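Local coordinates for minor structural protein 5 (Lactococcus phage Tuc2009, PDB 5E7T) that is a minor structural protein of the phage particle, probably a baseplate component whose BppA-type beta-sandwich domain may help bind host-cell saccharides, at residues Y53-K59 with E170-R176. Sequence-based numbering, arbitrary orientation.
Sequences YGEVTMK and EGSFTIR
One carboxylate oxygen, OE1 of Glu55, takes two N-H groups of Arg176: it lies close to the guanidinium plane, at its edge, 3.2 Å from NE, and accepts a weaker bond from NH2. The salt bridge joins neighbouring antiparallel strands, 53-60 and 171-184, in a five-stranded sheet of a beta-sandwich consistent with the galactose-binding-like, jelly-roll architecture of its family. With CG beside the backbone N (chi1 -74°) and the chain straight to NE, the arginine runs past the Tyr53 ring; CD rests over its face, 3.9 Å from the centroid, and the guanidinium lies nearly parallel to that ring, the planes 18° apart. Tyr53 OH sits above the guanidinium centre without bonding to it; its hydrogen bond goes to Glu50. Thus one long side chain offers CH groups to an aromatic face and an edge to a carboxylate.

Between the strands, Val56 and Ile175, then Met58 and Phe173, exchange paired backbone hydrogen bonds, including Ile175 N to Val56 O at 3.0 Å. Their apolar side chains turn to the buried face. There Val56 CG1 meets Ile175 CG2, while Met58 CB lies over the Phe173 ring; the other sheet covers this pair with Val163 of strand 157-166. Thr57 and Thr174, beta-branched as suits a strand, put hydroxyls on the more polar face, their OG1 atoms sharing a weak 3.4 Å hydrogen bond. At the far end Lys59, extended until chi4 bends (-74°), brings NZ to the syn side of Glu170 OE2, 2.8 Å away.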
ATOM      1  N   TYR B  53      -8.330 -40.074  38.688  1.00 58.15           N
ATOM      2  CA  TYR B  53      -7.024 -40.177  39.351  1.00 56.52           C
ATOM      3  C   TYR B  53      -5.862 -40.475  38.394  1.00 59.52           C
ATOM      4  O   TYR B  53      -6.073 -40.797  37.231  1.00 59.70           O
ATOM      5  CB  TYR B  53      -7.107 -41.285  40.454  1.00 56.87           C
ATOM      6  CG  TYR B  53      -7.403 -42.663  39.883  1.00 58.29           C
ATOM      7  CD1 TYR B  53      -6.419 -43.393  39.216  1.00 61.94           C
ATOM      8  CD2 TYR B  53      -8.681 -43.200  39.937  1.00 57.54           C
ATOM      9  CE1 TYR B  53      -6.714 -44.597  38.583  1.00 64.06           C
ATOM     10  CE2 TYR B  53      -8.979 -44.420  39.335  1.00 58.85           C
ATOM     11  CZ  TYR B  53      -7.993 -45.114  38.654  1.00 67.30           C
ATOM     12  OH  TYR B  53      -8.268 -46.326  38.068  1.00 70.14           O
ATOM     13  N   GLY B  54      -4.658 -40.442  38.935  1.00 55.33           N
ATOM     14  CA  GLY B  54      -3.442 -40.785  38.220  1.00 56.19           C
ATOM     15  C   GLY B  54      -2.824 -42.025  38.835  1.00 62.01           C
ATOM     16  O   GLY B  54      -2.795 -42.152  40.064  1.00 62.71           O
ATOM     17  N   GLU B  55      -2.353 -42.958  37.998  1.00 57.89           N
ATOM     18  CA  GLU B  55      -1.713 -44.194  38.445  1.00 57.92           C
ATOM     19  C   GLU B  55      -0.250 -44.140  38.060  1.00 61.24           C
ATOM     20  O   GLU B  55       0.074 -43.682  36.965  1.00 61.42           O
ATOM     21  CB  GLU B  55      -2.400 -45.441  37.831  1.00 60.75           C
ATOM     22  CG  GLU B  55      -2.138 -46.732  38.597  1.00 66.67           C
ATOM     23  CD  GLU B  55      -2.643 -47.999  37.939  1.00 89.33           C
ATOM     24  OE1 GLU B  55      -3.562 -48.634  38.505  1.00 86.20           O
ATOM     25  OE2 GLU B  55      -2.089 -48.385  36.884  1.00 89.73           O
ATOM     26  N   VAL B  56       0.632 -44.577  38.966  1.00 57.21           N
ATOM     27  CA  VAL B  56       2.083 -44.584  38.759  1.00 57.26           C
ATOM     28  C   VAL B  56       2.689 -45.680  39.616  1.00 62.28           C
ATOM     29  O   VAL B  56       2.228 -45.925  40.732  1.00 61.22           O
ATOM     30  CB  VAL B  56       2.747 -43.186  38.986  1.00 59.38           C
ATOM     31  CG1 VAL B  56       2.788 -42.803  40.465  1.00 57.69           C
ATOM     32  CG2 VAL B  56       4.139 -43.113  38.365  1.00 59.71           C
ATOM     33  N   THR B  57       3.718 -46.335  39.079  1.00 59.92           N
ATOM     34  CA  THR B  57       4.421 -47.456  39.688  1.00 59.42           C
ATOM     35  C   THR B  57       5.866 -47.063  39.952  1.00 65.00           C
ATOM     36  O   THR B  57       6.585 -46.690  39.034  1.00 67.06           O
ATOM     37  CB  THR B  57       4.294 -48.666  38.756  1.00 56.89           C
ATOM     38  OG1 THR B  57       2.918 -48.874  38.406  1.00 60.69           O
ATOM     39  CG2 THR B  57       4.896 -49.905  39.321  1.00 45.03           C
ATOM     40  N   MET B  58       6.279 -47.142  41.197  1.00 61.76           N
ATOM     41  CA  MET B  58       7.623 -46.809  41.629  1.00 62.90           C
ATOM     42  C   MET B  58       8.373 -48.114  41.866  1.00 68.39           C
ATOM     43  O   MET B  58       7.886 -48.952  42.625  1.00 68.22           O
ATOM     44  CB  MET B  58       7.567 -45.984  42.910  1.00 64.92           C
ATOM     45  CG  MET B  58       6.540 -44.877  42.883  1.00 68.97           C
ATOM     46  SD  MET B  58       7.200 -43.423  42.100  1.00 75.47           S
ATOM     47  CE  MET B  58       7.560 -42.472  43.476  1.00 71.72           C
ATOM     48  N   LYS B  59       9.549 -48.289  41.197  1.00 65.62           N
ATOM     49  CA  LYS B  59      10.395 -49.498  41.200  1.00 65.79           C
ATOM     50  C   LYS B  59      11.875 -49.117  41.308  1.00 69.85           C
ATOM     51  O   LYS B  59      12.367 -48.284  40.547  1.00 70.46           O
ATOM     52  CB  LYS B  59      10.167 -50.242  39.869  1.00 68.50           C
ATOM     53  CG  LYS B  59      10.475 -51.724  39.840  1.00 71.48           C
ATOM     54  CD  LYS B  59       9.813 -52.314  38.598  1.00 81.84           C
ATOM     55  CE  LYS B  59      10.156 -53.756  38.336  1.00112.27           C
ATOM     56  NZ  LYS B  59      11.547 -53.928  37.817  1.00131.77           N
ATOM     57  N   GLU B 170      14.797 -55.637  45.197  1.00 74.70           N
ATOM     58  CA  GLU B 170      14.059 -54.565  44.550  1.00 71.56           C
ATOM     59  C   GLU B 170      12.742 -54.449  45.260  1.00 75.35           C
ATOM     60  O   GLU B 170      12.160 -55.460  45.674  1.00 75.71           O
ATOM     61  CB  GLU B 170      13.807 -54.926  43.081  1.00 72.74           C
ATOM     62  CG  GLU B 170      13.090 -53.867  42.276  1.00 75.96           C
ATOM     63  CD  GLU B 170      12.760 -54.314  40.872  1.00 95.15           C
ATOM     64  OE1 GLU B 170      11.865 -55.176  40.712  1.00 78.33           O
ATOM     65  OE2 GLU B 170      13.408 -53.806  39.929  1.00 95.99           O
ATOM     66  N   GLY B 171      12.280 -53.216  45.364  1.00 70.33           N
ATOM     67  CA  GLY B 171      10.982 -52.889  45.917  1.00 67.95           C
ATOM     68  C   GLY B 171      10.196 -52.128  44.884  1.00 70.46           C
ATOM     69  O   GLY B 171      10.772 -51.358  44.104  1.00 70.59           O
ATOM     70  N   SER B 172       8.878 -52.336  44.876  1.00 66.30           N
ATOM     71  CA  SER B 172       7.955 -51.635  43.969  1.00 65.24           C
ATOM     72  C   SER B 172       6.546 -51.550  44.543  1.00 67.01           C
ATOM     73  O   SER B 172       6.170 -52.350  45.395  1.00 66.99           O
ATOM     74  CB  SER B 172       7.925 -52.283  42.583  1.00 67.91           C
ATOM     75  OG  SER B 172       7.721 -53.681  42.695  1.00 76.42           O
ATOM     76  N   PHE B 173       5.784 -50.561  44.092  1.00 61.20           N
ATOM     77  CA  PHE B 173       4.384 -50.394  44.453  1.00 59.85           C
ATOM     78  C   PHE B 173       3.655 -49.646  43.348  1.00 64.09           C
ATOM     79  O   PHE B 173       4.297 -49.031  42.500  1.00 63.59           O
ATOM     80  CB  PHE B 173       4.178 -49.729  45.841  1.00 60.05           C
ATOM     81  CG  PHE B 173       4.760 -48.348  46.022  1.00 60.18           C
ATOM     82  CD1 PHE B 173       4.075 -47.223  45.576  1.00 62.01           C
ATOM     83  CD2 PHE B 173       5.995 -48.172  46.634  1.00 61.56           C
ATOM     84  CE1 PHE B 173       4.628 -45.952  45.721  1.00 61.67           C
ATOM     85  CE2 PHE B 173       6.556 -46.902  46.764  1.00 62.76           C
ATOM     86  CZ  PHE B 173       5.870 -45.804  46.307  1.00 60.17           C
ATOM     87  N   THR B 174       2.324 -49.714  43.352  1.00 60.40           N
ATOM     88  CA  THR B 174       1.490 -48.989  42.406  1.00 59.54           C
ATOM     89  C   THR B 174       0.569 -48.175  43.253  1.00 62.16           C
ATOM     90  O   THR B 174      -0.005 -48.697  44.207  1.00 63.05           O
ATOM     91  CB  THR B 174       0.804 -49.925  41.446  1.00 65.90           C
ATOM     92  OG1 THR B 174       1.788 -50.815  40.896  1.00 71.86           O
ATOM     93  CG2 THR B 174       0.113 -49.185  40.354  1.00 59.30           C
ATOM     94  N   ILE B 175       0.517 -46.874  42.977  1.00 57.07           N
ATOM     95  CA  ILE B 175      -0.241 -45.888  43.738  1.00 55.60           C
ATOM     96  C   ILE B 175      -1.154 -45.099  42.836  1.00 62.32           C
ATOM     97  O   ILE B 175      -0.786 -44.768  41.707  1.00 64.24           O
ATOM     98  CB  ILE B 175       0.719 -44.966  44.555  1.00 57.71           C
ATOM     99  CG1 ILE B 175      -0.049 -44.072  45.567  1.00 57.20           C
ATOM    100  CG2 ILE B 175       1.666 -44.150  43.658  1.00 57.03           C
ATOM    101  CD1 ILE B 175       0.814 -43.145  46.441  1.00 60.25           C
ATOM    102  N   ARG B 176      -2.345 -44.797  43.339  1.00 58.49           N
ATOM    103  CA  ARG B 176      -3.326 -43.983  42.656  1.00 57.51           C
ATOM    104  C   ARG B 176      -3.432 -42.694  43.434  1.00 62.83           C
ATOM    105  O   ARG B 176      -3.480 -42.733  44.663  1.00 64.67           O
ATOM    106  CB  ARG B 176      -4.651 -44.708  42.565  1.00 53.10           C
ATOM    107  CG  ARG B 176      -4.586 -45.808  41.535  1.00 55.00           C
ATOM    108  CD  ARG B 176      -5.861 -46.583  41.488  1.00 62.97           C
ATOM    109  NE  ARG B 176      -5.851 -47.550  40.399  1.00 72.67           N
ATOM    110  CZ  ARG B 176      -6.881 -48.331  40.100  1.00 76.80           C
ATOM    111  NH1 ARG B 176      -8.009 -48.247  40.794  1.00 49.93           N
ATOM    112  NH2 ARG B 176      -6.796 -49.197  39.100  1.00 63.85           N
TER